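Local coordinates for extracellular solute-binding protein, family 1 (Bifidobacterium longum subsp. infantis ATCC 15697, PDB 3QUF), which probably binds an extracellular solute and delivers it to a membrane transporter for uptake, at residues D113-T118 / M132-W137; F120-Q125 / S204-A209; G298-F303 / S335-L340; L340-K345 / N360-N365. One frame throughout, in Å; residues are numbered along the deposited sequence.

How the interactions relate
Interactions 1, 3 and 4 gather around one mixed sheet: strand 135-144 pairs antiparallel with both 295-305 and 340-341, and the centres of interactions 1 and 4 lie about 8 Å apart, those of 1 and 3 about 10 Å. Interactions 3 and 4 share Leu-340, at the step from helix 327-337 into strand 340-341. The centre of interaction 2 is about 12 Å from that of interaction 1, which it touches through Pro-133 on Phe-120 and Phe-123, and about 17 Å from that of interaction 3. Along the chain the segments of interactions 1 and 2 alternate, whereas 3 and 4 come later in series. Residues distant in sequence thus meet around one sheet, where segment 120-125 packs on Pro-299 of strand 295-305 and also touches the loop 204-209.

Interaction 1 of 4, residues D113-T118 / M132-W137; sequences DGIDDT and MPVSAW. With SO4 (sulfate ion), chain D.
Ile-115 reaches out of the loop 113-118 to the chain leading into strand 135-144, and it carries the whole of this contact. From CB the side chain splits. On one branch Ile-115 CG2 lies 4.0 Å from Pro-133 O, a loose approach. The other branch starts with CG1 set beside the backbone N (chi1 -58°) and runs on extended (chi2 166°), which brings CD1 against Met-132, Pro-133 and Val-134. Ile-115 CD1 sits 3.4 Å from Pro-133 O. The same Ile-115 CD1 is 3.8 Å from Met-132 CG, and Val-134 CG1 is a more distant neighbour. The selenomethionine chain of Met-132 crosses that of Ile-115 at about a right angle, and Met-132 SE lies 4.0 Å from Ile-115 CD1. Pro-133 O is buried here with no hydrogen-bond partner in the model.

On the loop just before Ile-115, Gly-114 N donates to O1 of a sulfate, probably from the crystallisation liquor, over 2.7 Å with a nearly straight N-H...O angle of 167°. The backbone of Gly-114 also bonds to that of Ser-344, while Val-134 packs on Leu-330 and Phe-333 of helix 327-337. A loop thus packs through one buried isoleucine on the chain entering strand 135-144 of the mixed sheet, in the alpha/beta fold of the solute-binding protein family.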
loop_
_atom_site.group_PDB
_atom_site.type_symbol
_atom_site.label_atom_id
_atom_site.label_comp_id
_atom_site.label_asym_id
_atom_site.label_seq_id
_atom_site.Cartn_x
_atom_site.Cartn_y
_atom_site.Cartn_z
ATOM N N ASP A 113 -13.142 9.114 -14.155
ATOM C CA ASP A 113 -12.698 10.476 -14.003
ATOM C C ASP A 113 -12.594 10.837 -12.515
ATOM O O ASP A 113 -13.377 10.366 -11.666
ATOM C CB ASP A 113 -13.606 11.431 -14.782
ATOM C CG ASP A 113 -13.465 11.287 -16.297
ATOM O OD1 ASP A 113 -12.484 10.707 -16.813
ATOM O OD2 ASP A 113 -14.345 11.816 -16.989
ATOM N N GLY A 114 -11.558 11.611 -12.177
ATOM C CA GLY A 114 -11.352 12.084 -10.808
ATOM C C GLY A 114 -10.269 11.327 -10.063
ATOM O O GLY A 114 -9.838 11.733 -8.981
ATOM N N ILE A 115 -9.836 10.193 -10.631
ATOM C CA ILE A 115 -8.805 9.375 -10.031
ATOM C C ILE A 115 -7.535 9.540 -10.836
ATOM O O ILE A 115 -7.523 9.330 -12.058
ATOM C CB ILE A 115 -9.231 7.882 -10.058
ATOM C CG1 ILE A 115 -10.563 7.690 -9.329
ATOM C CG2 ILE A 115 -8.110 6.958 -9.496
ATOM C CD1 ILE A 115 -11.253 6.373 -9.565
ATOM N N ASP A 116 -6.455 9.937 -10.179
ATOM C CA ASP A 116 -5.231 10.260 -10.923
ATOM C C ASP A 116 -4.711 9.033 -11.693
ATOM O O ASP A 116 -4.782 7.904 -11.246
ATOM C CB ASP A 116 -4.150 10.812 -9.968
ATOM C CG ASP A 116 -4.460 12.227 -9.439
ATOM O OD1 ASP A 116 -5.392 12.908 -9.953
ATOM O OD2 ASP A 116 -3.746 12.689 -8.503
ATOM N N ASP A 117 -4.180 9.298 -12.898
ATOM C CA ASP A 117 -3.788 8.205 -13.805
ATOM C C ASP A 117 -2.748 7.225 -13.222
ATOM O O ASP A 117 -2.740 6.038 -13.554
ATOM C CB ASP A 117 -3.319 8.808 -15.099
ATOM C CG ASP A 117 -4.475 9.312 -15.967
ATOM O OD1 ASP A 117 -5.658 9.042 -15.660
ATOM O OD2 ASP A 117 -4.181 9.953 -17.006
ATOM N N THR A 118 -1.861 7.688 -12.342
ATOM C CA THR A 118 -0.872 6.818 -11.721
ATOM C C THR A 118 -1.494 5.704 -10.909
ATOM O O THR A 118 -0.865 4.650 -10.696
ATOM C CB THR A 118 0.061 7.607 -10.795
ATOM O OG1 THR A 118 -0.697 8.498 -9.972
ATOM C CG2 THR A 118 1.048 8.444 -11.629
HETATM N N MSE A 132 -10.419 -0.541 -11.446
HETATM C CA MSE A 132 -10.459 0.787 -10.902
HETATM C C MSE A 132 -10.356 0.721 -9.391
HETATM O O MSE A 132 -11.246 0.153 -8.741
HETATM C CB MSE A 132 -11.795 1.485 -11.278
HETATM C CG MSE A 132 -12.008 2.782 -10.524
HETATM SE SE MSE A 132 -13.804 3.516 -10.760
HETATM C CE MSE A 132 -14.694 2.276 -9.682
ATOM N N PRO A 133 -9.298 1.315 -8.810
ATOM C CA PRO A 133 -9.250 1.523 -7.374
ATOM C C PRO A 133 -9.927 2.835 -7.020
ATOM O O PRO A 133 -9.872 3.796 -7.792
ATOM C CB PRO A 133 -7.756 1.649 -7.101
ATOM C CG PRO A 133 -7.202 2.277 -8.335
ATOM C CD PRO A 133 -8.161 1.976 -9.484
ATOM N N VAL A 134 -10.583 2.869 -5.870
ATOM C CA VAL A 134 -11.140 4.098 -5.389
ATOM C C VAL A 134 -10.635 4.516 -4.011
ATOM O O VAL A 134 -10.991 5.610 -3.544
ATOM C CB VAL A 134 -12.670 4.074 -5.373
ATOM C CG1 VAL A 134 -13.189 3.885 -6.823
ATOM C CG2 VAL A 134 -13.195 2.970 -4.409
ATOM N N SER A 135 -9.806 3.691 -3.389
ATOM C CA SER A 135 -9.393 3.948 -2.021
ATOM C C SER A 135 -8.013 3.392 -1.792
ATOM O O SER A 135 -7.526 2.564 -2.573
ATOM C CB SER A 135 -10.381 3.349 -1.039
ATOM O OG SER A 135 -10.430 1.976 -1.217
ATOM N N ALA A 136 -7.376 3.854 -0.716
ATOM C CA ALA A 136 -5.977 3.554 -0.463
ATOM C C ALA A 136 -5.726 3.557 1.025
ATOM O O ALA A 136 -6.451 4.158 1.812
ATOM C CB ALA A 136 -5.068 4.587 -1.136
ATOM N N TRP A 137 -4.662 2.882 1.391
ATOM C CA TRP A 137 -4.103 2.964 2.720
ATOM C C TRP A 137 -2.768 3.693 2.660
ATOM O O TRP A 137 -2.135 3.752 1.594
ATOM C CB TRP A 137 -3.882 1.552 3.248
ATOM C CG TRP A 137 -2.854 0.760 2.478
ATOM C CD1 TRP A 137 -3.053 -0.033 1.372
ATOM C CD2 TRP A 137 -1.444 0.696 2.746
ATOM N NE1 TRP A 137 -1.868 -0.540 0.914
ATOM C CE2 TRP A 137 -0.866 -0.146 1.763
ATOM C CE3 TRP A 137 -0.625 1.246 3.727
ATOM C CZ2 TRP A 137 0.493 -0.399 1.717
ATOM C CZ3 TRP A 137 0.747 0.981 3.685
ATOM C CH2 TRP A 137 1.284 0.172 2.685
HETATM S S SO4 D . -9.704 13.420 -14.310
HETATM O O1 SO4 D . -9.614 11.996 -14.021
HETATM O O2 SO4 D . -8.571 13.807 -15.148
HETATM O O3 SO4 D . -10.954 13.710 -15.014
HETATM O O4 SO4 D . -9.657 14.180 -13.059
#

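Interaction 2 of 4, residues F120-Q125 / S204-A209; sequences FALFQQ and SGDLDA
Ala-121 makes the first touch, its CB meeting Asp-206 CB at 4.0 Å, where the backbones of 120-125 and 204-209 come nearest. The next residue, Leu-122, adds the second. Its CG stands beside the backbone N (chi1 -64°) and the chain extends from there, bringing Leu-122 CD2 within 4.0 Å of Asp-206 OD2. Leu-122 also lays its CB over one face of the Phe-123 ring, offset toward the rim, and its carbonyl O accepts from Arg-94 NH1. At the Phe-123 step the chain closes back on itself, Phe-123 N bonding to Phe-120 O over 2.8 Å. Gln-124 then opens strand 124-125, its NE2 bonded to Thr-129 OG1.

On the facing side, Asp-206 is the centre of an inverse gamma turn and starts a type I beta turn, closed by Ala-209 N to Asp-206 O at 3.1 Å. The main polar partner of its carboxylate lies elsewhere: OD1 accepts from Trp-212 NE1, which restrains the rotation of the group, and Tyr-368 packs against the same side chain. No hydrogen bond joins the two segments, and they bury only 114 Å² together. One methyl meets the methylene of Asp-206 and another its carboxylate, already engaged by an indole N-H, so the chemistry implies van der Waals packing, with little directional grip.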
loop_
_atom_site.group_PDB
_atom_site.type_symbol
_atom_site.label_atom_id
_atom_site.label_comp_id
_atom_site.label_asym_id
_atom_site.label_seq_id
_atom_site.Cartn_x
_atom_site.Cartn_y
_atom_site.Cartn_z
ATOM N N PHE A 120 -3.806 3.766 -11.831
ATOM C CA PHE A 120 -4.254 2.654 -12.684
ATOM C C PHE A 120 -3.128 1.731 -13.101
ATOM O O PHE A 120 -3.387 0.694 -13.682
ATOM C CB PHE A 120 -5.021 3.171 -13.885
ATOM C CG PHE A 120 -6.298 3.862 -13.501
ATOM C CD1 PHE A 120 -7.416 3.122 -13.169
ATOM C CD2 PHE A 120 -6.379 5.222 -13.425
ATOM C CE1 PHE A 120 -8.590 3.779 -12.815
ATOM C CE2 PHE A 120 -7.568 5.855 -13.035
ATOM C CZ PHE A 120 -8.642 5.121 -12.740
ATOM N N ALA A 121 -1.871 2.085 -12.804
ATOM C CA ALA A 121 -0.770 1.271 -13.303
ATOM C C ALA A 121 -0.863 -0.183 -12.844
ATOM O O ALA A 121 -0.560 -1.085 -13.627
ATOM C CB ALA A 121 0.561 1.866 -12.813
ATOM N N LEU A 122 -1.254 -0.402 -11.591
ATOM C CA LEU A 122 -1.361 -1.763 -11.071
ATOM C C LEU A 122 -2.556 -2.534 -11.693
ATOM O O LEU A 122 -2.684 -3.757 -11.493
ATOM C CB LEU A 122 -1.498 -1.766 -9.558
ATOM C CG LEU A 122 -0.312 -1.221 -8.748
ATOM C CD1 LEU A 122 -0.625 -1.247 -7.252
ATOM C CD2 LEU A 122 0.985 -2.043 -9.062
ATOM N N PHE A 123 -3.420 -1.834 -12.410
ATOM C CA PHE A 123 -4.618 -2.457 -12.977
ATOM C C PHE A 123 -4.626 -2.297 -14.509
ATOM O O PHE A 123 -5.707 -2.230 -15.138
ATOM C CB PHE A 123 -5.851 -1.836 -12.337
ATOM C CG PHE A 123 -5.811 -1.889 -10.842
ATOM C CD1 PHE A 123 -6.086 -3.071 -10.198
ATOM C CD2 PHE A 123 -5.449 -0.784 -10.089
ATOM C CE1 PHE A 123 -6.040 -3.161 -8.794
ATOM C CE2 PHE A 123 -5.349 -0.871 -8.699
ATOM C CZ PHE A 123 -5.669 -2.037 -8.047
ATOM N N GLN A 124 -3.436 -2.242 -15.065
ATOM C CA GLN A 124 -3.243 -2.139 -16.499
ATOM C C GLN A 124 -2.417 -3.277 -17.072
ATOM O O GLN A 124 -1.504 -3.834 -16.427
ATOM C CB GLN A 124 -2.606 -0.786 -16.875
ATOM C CG GLN A 124 -3.601 0.359 -16.839
ATOM C CD GLN A 124 -2.960 1.721 -16.891
ATOM O OE1 GLN A 124 -1.758 1.868 -16.715
ATOM N NE2 GLN A 124 -3.769 2.717 -17.140
ATOM N N GLN A 125 -2.713 -3.621 -18.323
ATOM C CA GLN A 125 -1.992 -4.656 -19.069
ATOM C C GLN A 125 -2.050 -4.258 -20.515
ATOM O O GLN A 125 -3.120 -3.899 -21.014
ATOM C CB GLN A 125 -2.635 -6.017 -18.884
ATOM C CG GLN A 125 -2.018 -7.205 -19.604
ATOM C CD GLN A 125 -2.807 -8.448 -19.256
ATOM O OE1 GLN A 125 -2.564 -9.019 -18.216
ATOM N NE2 GLN A 125 -3.844 -8.755 -20.039
ATOM N N SER A 204 7.035 7.933 -10.953
ATOM C CA SER A 204 5.739 7.982 -10.275
ATOM C C SER A 204 4.990 6.676 -10.523
ATOM O O SER A 204 5.431 5.860 -11.358
ATOM C CB SER A 204 4.892 9.173 -10.754
ATOM O OG SER A 204 4.636 9.113 -12.167
ATOM N N GLY A 205 3.911 6.442 -9.775
ATOM C CA GLY A 205 3.083 5.251 -10.000
ATOM C C GLY A 205 3.788 3.978 -9.562
ATOM O O GLY A 205 4.223 3.889 -8.408
ATOM N N ASP A 206 3.905 3.028 -10.479
ATOM C CA ASP A 206 4.543 1.758 -10.212
ATOM C C ASP A 206 6.065 1.928 -10.331
ATOM O O ASP A 206 6.655 1.759 -11.417
ATOM C CB ASP A 206 3.994 0.714 -11.179
ATOM C CG ASP A 206 4.416 -0.718 -10.817
ATOM O OD1 ASP A 206 5.070 -0.926 -9.768
ATOM O OD2 ASP A 206 4.096 -1.624 -11.614
ATOM N N LEU A 207 6.695 2.324 -9.222
ATOM C CA LEU A 207 8.060 2.806 -9.220
ATOM C C LEU A 207 9.082 1.770 -9.654
ATOM O O LEU A 207 10.069 2.121 -10.272
ATOM C CB LEU A 207 8.442 3.421 -7.864
ATOM C CG LEU A 207 7.608 4.601 -7.383
ATOM C CD1 LEU A 207 8.161 5.038 -5.954
ATOM C CD2 LEU A 207 7.651 5.797 -8.393
ATOM N N ASP A 208 8.808 0.497 -9.372
ATOM C CA ASP A 208 9.690 -0.599 -9.718
ATOM C C ASP A 208 9.490 -1.129 -11.161
ATOM O O ASP A 208 10.046 -2.162 -11.532
ATOM C CB ASP A 208 9.531 -1.757 -8.710
ATOM C CG ASP A 208 10.310 -1.549 -7.452
ATOM O OD1 ASP A 208 11.550 -1.648 -7.492
ATOM O OD2 ASP A 208 9.683 -1.331 -6.395
ATOM N N ALA A 209 8.754 -0.400 -11.996
ATOM C CA ALA A 209 8.432 -0.927 -13.334
ATOM C C ALA A 209 9.609 -1.296 -14.233
ATOM O O ALA A 209 9.423 -2.183 -15.096
ATOM C CB ALA A 209 7.420 0.001 -14.076
#

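Interaction 3 of 4, residues G298-F303 / S335-L340; sequences GPDQGF and SAAGTL
Asp-300 and Thr-339 meet where Asp-300 OD2 comes 3.5 Å from the methyl Thr-339 CG2. The same oxygen has a polar link to the same residue: a water donates to Asp-300 OD2 at 2.7 Å and lies 2.8 Å from Thr-339 OG1. The threonine therefore presents its methyl directly and its hydroxyl through solvent, a split made possible by chi1 of 51°, which places OG1 between the backbone N and the carbonyl carbon and sets CG2 anti to the carbonyl carbon, beside the backbone N. Ala-337 CB adds a looser touch, 4.5 Å from Asp-300 OD2.

In the next shell, Gln-301 NE2 donates to Asp-300 OD1 over 3.1 Å. It arrives nearly along the C-O direction of OD1, but with a bent N-H...O angle of 143° and the acceptor 24° out of the amide plane. Both carboxylate oxygens thus have a partner, which would hold the group in its rotation. Asp-300 itself is the centre of an inverse gamma turn, and its backbone bonds to that of Ser-135. On the other segment, Gly-338 leaves helix 327-337 with positive phi and turns the chain toward Thr-339. Water thus bridges an inverse gamma turn, at the break in strand 295-305, to the connection between helix 327-337 and strand 340-341 of the same sheet.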
loop_
_atom_site.group_PDB
_atom_site.type_symbol
_atom_site.label_atom_id
_atom_site.label_comp_id
_atom_site.label_asym_id
_atom_site.label_seq_id
_atom_site.Cartn_x
_atom_site.Cartn_y
_atom_site.Cartn_z
ATOM N N GLY A 298 -0.818 2.287 -0.876
ATOM C CA GLY A 298 -1.214 1.592 -2.091
ATOM C C GLY A 298 -2.718 1.520 -2.177
ATOM O O GLY A 298 -3.419 1.884 -1.218
ATOM N N PRO A 299 -3.240 1.076 -3.338
ATOM C CA PRO A 299 -4.654 0.956 -3.523
ATOM C C PRO A 299 -5.232 -0.181 -2.659
ATOM O O PRO A 299 -4.627 -1.243 -2.544
ATOM C CB PRO A 299 -4.768 0.641 -5.032
ATOM C CG PRO A 299 -3.565 -0.219 -5.289
ATOM C CD PRO A 299 -2.494 0.534 -4.496
ATOM N N ASP A 300 -6.399 0.046 -2.088
ATOM C CA ASP A 300 -7.124 -0.999 -1.344
ATOM C C ASP A 300 -7.937 -1.807 -2.368
ATOM O O ASP A 300 -9.171 -1.696 -2.460
ATOM C CB ASP A 300 -7.998 -0.421 -0.249
ATOM C CG ASP A 300 -8.601 -1.506 0.635
ATOM O OD1 ASP A 300 -8.048 -2.653 0.606
ATOM O OD2 ASP A 300 -9.493 -1.185 1.461
ATOM N N GLN A 301 -7.204 -2.588 -3.164
ATOM C CA GLN A 301 -7.706 -3.372 -4.296
ATOM C C GLN A 301 -8.392 -2.539 -5.390
ATOM O O GLN A 301 -8.523 -1.327 -5.291
ATOM C CB GLN A 301 -8.656 -4.488 -3.827
ATOM C CG GLN A 301 -8.417 -5.025 -2.465
ATOM C CD GLN A 301 -7.000 -5.319 -2.144
ATOM O OE1 GLN A 301 -6.210 -5.804 -2.968
ATOM N NE2 GLN A 301 -6.628 -4.966 -0.898
ATOM N N GLY A 302 -8.739 -3.216 -6.459
ATOM C CA GLY A 302 -9.406 -2.611 -7.608
ATOM C C GLY A 302 -10.702 -3.334 -7.888
ATOM O O GLY A 302 -10.894 -4.483 -7.487
ATOM N N PHE A 303 -11.606 -2.647 -8.576
ATOM C CA PHE A 303 -12.867 -3.217 -9.026
ATOM C C PHE A 303 -12.846 -3.437 -10.515
ATOM O O PHE A 303 -12.389 -2.576 -11.251
ATOM C CB PHE A 303 -14.015 -2.277 -8.665
ATOM C CG PHE A 303 -14.226 -2.145 -7.188
ATOM C CD1 PHE A 303 -13.368 -1.375 -6.417
ATOM C CD2 PHE A 303 -15.233 -2.856 -6.549
ATOM C CE1 PHE A 303 -13.532 -1.315 -5.021
ATOM C CE2 PHE A 303 -15.384 -2.776 -5.175
ATOM C CZ PHE A 303 -14.529 -2.015 -4.424
ATOM N N SER A 335 -15.327 5.445 4.803
ATOM C CA SER A 335 -15.659 5.541 6.233
ATOM C C SER A 335 -15.770 4.132 6.841
ATOM O O SER A 335 -15.268 3.909 7.940
ATOM C CB SER A 335 -16.910 6.395 6.489
ATOM O OG SER A 335 -18.064 5.752 5.977
ATOM N N ALA A 336 -16.381 3.176 6.127
ATOM C CA ALA A 336 -16.537 1.805 6.647
ATOM C C ALA A 336 -15.232 1.030 6.676
ATOM O O ALA A 336 -14.987 0.245 7.609
ATOM C CB ALA A 336 -17.588 1.023 5.826
ATOM N N ALA A 337 -14.406 1.222 5.650
ATOM C CA ALA A 337 -13.179 0.493 5.492
ATOM C C ALA A 337 -12.004 1.143 6.201
ATOM O O ALA A 337 -10.957 0.527 6.295
ATOM C CB ALA A 337 -12.848 0.314 3.996
ATOM N N GLY A 338 -12.149 2.383 6.660
ATOM C CA GLY A 338 -11.046 3.117 7.274
ATOM C C GLY A 338 -9.910 3.522 6.328
ATOM O O GLY A 338 -8.738 3.607 6.727
ATOM N N THR A 339 -10.250 3.777 5.078
ATOM C CA THR A 339 -9.281 4.094 4.048
ATOM C C THR A 339 -9.447 5.514 3.547
ATOM O O THR A 339 -10.342 6.254 4.005
ATOM C CB THR A 339 -9.424 3.099 2.908
ATOM O OG1 THR A 339 -10.792 3.037 2.529
ATOM C CG2 THR A 339 -8.905 1.690 3.340
ATOM N N LEU A 340 -8.554 5.908 2.646
ATOM C CA LEU A 340 -8.575 7.224 2.045
ATOM C C LEU A 340 -9.071 7.142 0.611
ATOM O O LEU A 340 -8.802 6.200 -0.110
ATOM C CB LEU A 340 -7.174 7.838 2.035
ATOM C CG LEU A 340 -6.524 8.023 3.399
ATOM C CD1 LEU A 340 -5.090 8.601 3.225
ATOM C CD2 LEU A 340 -7.322 8.914 4.313
HETATM O O HOH W 1 -11.322 0.758 0.975
#

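Interaction 4 of 4, residues L340-K345 / N360-N365; sequences LSLSSK and NYFKQN
Phe-362, in the final part of helix 355-362, plugs onto Leu-340 and Leu-342 within the Schellman motif that ends the helix. In that motif Asn-365, with positive phi, is the C-prime residue and its N bonds to Phe-362 O. With CG anti to the backbone N (chi1 176°), the ring projects to the strand and is met on several sides. Leu-340 CD1 lies over one face in a CH-pi contact, 3.8 Å from the Phe-362 ring centroid and 14° off the normal; the CB of the same leucine touches Phe-362 CE2 at 3.7 Å. At the ring edge, in its plane, Ser-341 O approaches Phe-362 CE2 at 3.4 Å. Leu-342 CD2 comes in obliquely, 3.7 Å from Phe-362 CZ.

Beyond the two segments the ring also packs on Ala-136 and Val-138 of the neighbouring strand 135-144 and meets the ring of Phe-367, so the buried ring joins the helix end to the sheet. The backbone of 340-345 is shaped by two consecutive ST turns, in the second of which Lys-345 N donates to Ser-343 OG at 3.2 Å. In the first, Ser-341 OG, which also bonds to Tyr-346 O, accepts from Ser-343 N over 3.0 Å with an N-H...O angle of 160°.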
loop_
_atom_site.group_PDB
_atom_site.type_symbol
_atom_site.label_atom_id
_atom_site.label_comp_id
_atom_site.label_asym_id
_atom_site.label_seq_id
_atom_site.Cartn_x
_atom_site.Cartn_y
_atom_site.Cartn_z
ATOM N N LEU A 340 -8.554 5.908 2.646
ATOM C CA LEU A 340 -8.575 7.224 2.045
ATOM C C LEU A 340 -9.071 7.142 0.611
ATOM O O LEU A 340 -8.802 6.200 -0.110
ATOM C CB LEU A 340 -7.174 7.838 2.035
ATOM C CG LEU A 340 -6.524 8.023 3.399
ATOM C CD1 LEU A 340 -5.090 8.601 3.225
ATOM C CD2 LEU A 340 -7.322 8.914 4.313
ATOM N N SER A 341 -9.788 8.172 0.178
ATOM C CA SER A 341 -10.287 8.202 -1.183
ATOM C C SER A 341 -9.174 8.511 -2.186
ATOM O O SER A 341 -8.388 9.464 -1.973
ATOM C CB SER A 341 -11.376 9.285 -1.296
ATOM O OG SER A 341 -11.692 9.546 -2.644
ATOM N N LEU A 342 -9.154 7.786 -3.310
ATOM C CA LEU A 342 -8.313 8.142 -4.448
ATOM C C LEU A 342 -8.983 9.046 -5.491
ATOM O O LEU A 342 -8.398 9.325 -6.548
ATOM C CB LEU A 342 -7.800 6.863 -5.111
ATOM C CG LEU A 342 -6.776 6.063 -4.339
ATOM C CD1 LEU A 342 -6.519 4.732 -5.101
ATOM C CD2 LEU A 342 -5.416 6.843 -4.219
ATOM N N SER A 343 -10.191 9.509 -5.228
ATOM C CA SER A 343 -10.964 10.289 -6.180
ATOM C C SER A 343 -11.217 11.687 -5.661
ATOM O O SER A 343 -11.554 11.892 -4.494
ATOM C CB SER A 343 -12.297 9.617 -6.458
ATOM O OG SER A 343 -13.121 10.442 -7.279
ATOM N N SER A 344 -11.088 12.658 -6.545
ATOM C CA SER A 344 -11.373 14.056 -6.186
ATOM C C SER A 344 -12.853 14.330 -5.939
ATOM O O SER A 344 -13.211 15.409 -5.483
ATOM C CB SER A 344 -10.851 14.989 -7.276
ATOM O OG SER A 344 -11.529 14.752 -8.487
ATOM N N LYS A 345 -13.714 13.337 -6.165
ATOM C CA LYS A 345 -15.130 13.516 -5.879
ATOM C C LYS A 345 -15.439 13.460 -4.397
ATOM O O LYS A 345 -16.503 13.920 -3.981
ATOM C CB LYS A 345 -15.948 12.476 -6.604
ATOM C CG LYS A 345 -15.782 12.523 -8.117
ATOM C CD LYS A 345 -16.692 11.541 -8.743
ATOM C CE LYS A 345 -16.429 11.399 -10.217
ATOM N NZ LYS A 345 -17.476 10.534 -10.830
ATOM N N ASN A 360 0.358 16.625 1.804
ATOM C CA ASN A 360 1.592 16.910 1.101
ATOM C C ASN A 360 2.262 15.691 0.472
ATOM O O ASN A 360 3.211 15.836 -0.293
ATOM C CB ASN A 360 2.533 17.670 2.016
ATOM C CG ASN A 360 1.946 19.000 2.435
ATOM O OD1 ASN A 360 1.324 19.697 1.615
ATOM N ND2 ASN A 360 2.056 19.321 3.723
ATOM N N TYR A 361 1.765 14.488 0.800
ATOM C CA TYR A 361 2.316 13.256 0.262
ATOM C C TYR A 361 1.242 12.426 -0.394
ATOM O O TYR A 361 1.340 12.149 -1.581
ATOM C CB TYR A 361 3.164 12.478 1.332
ATOM C CG TYR A 361 4.280 13.358 1.784
ATOM C CD1 TYR A 361 5.490 13.410 1.082
ATOM C CD2 TYR A 361 4.087 14.250 2.840
ATOM C CE1 TYR A 361 6.482 14.286 1.466
ATOM C CE2 TYR A 361 5.095 15.135 3.229
ATOM C CZ TYR A 361 6.264 15.168 2.507
ATOM O OH TYR A 361 7.254 16.058 2.874
ATOM N N PHE A 362 0.222 11.995 0.337
ATOM C CA PHE A 362 -0.829 11.171 -0.266
ATOM C C PHE A 362 -1.518 11.899 -1.433
ATOM O O PHE A 362 -1.607 11.376 -2.543
ATOM C CB PHE A 362 -1.850 10.719 0.778
ATOM C CG PHE A 362 -2.988 9.954 0.185
ATOM C CD1 PHE A 362 -2.805 8.699 -0.325
ATOM C CD2 PHE A 362 -4.255 10.525 0.135
ATOM C CE1 PHE A 362 -3.871 8.022 -0.913
ATOM C CE2 PHE A 362 -5.315 9.840 -0.459
ATOM C CZ PHE A 362 -5.099 8.584 -0.963
ATOM N N LYS A 363 -1.965 13.111 -1.189
ATOM C CA LYS A 363 -2.646 13.873 -2.242
ATOM C C LYS A 363 -1.718 14.315 -3.378
ATOM O O LYS A 363 -2.191 14.693 -4.436
ATOM C CB LYS A 363 -3.390 15.046 -1.640
ATOM C CG LYS A 363 -4.616 14.562 -0.814
ATOM C CD LYS A 363 -5.491 15.747 -0.338
ATOM C CE LYS A 363 -6.823 15.823 -1.103
ATOM N NZ LYS A 363 -6.622 16.243 -2.534
ATOM N N GLN A 364 -0.422 14.257 -3.154
ATOM C CA GLN A 364 0.583 14.558 -4.179
ATOM C C GLN A 364 1.147 13.305 -4.863
ATOM O O GLN A 364 2.136 13.411 -5.602
ATOM C CB GLN A 364 1.716 15.345 -3.544
ATOM C CG GLN A 364 1.255 16.608 -2.843
ATOM C CD GLN A 364 0.475 17.522 -3.743
ATOM O OE1 GLN A 364 0.800 17.671 -4.914
ATOM N NE2 GLN A 364 -0.576 18.137 -3.201
ATOM N N ASN A 365 0.525 12.139 -4.638
ATOM C CA ASN A 365 0.952 10.884 -5.259
ATOM C C ASN A 365 2.373 10.483 -4.893
ATOM O O ASN A 365 3.139 9.965 -5.733
ATOM C CB ASN A 365 0.721 10.931 -6.799
ATOM C CG ASN A 365 -0.751 11.082 -7.134
ATOM O OD1 ASN A 365 -1.578 10.333 -6.657
ATOM N ND2 ASN A 365 -1.084 12.121 -7.868
#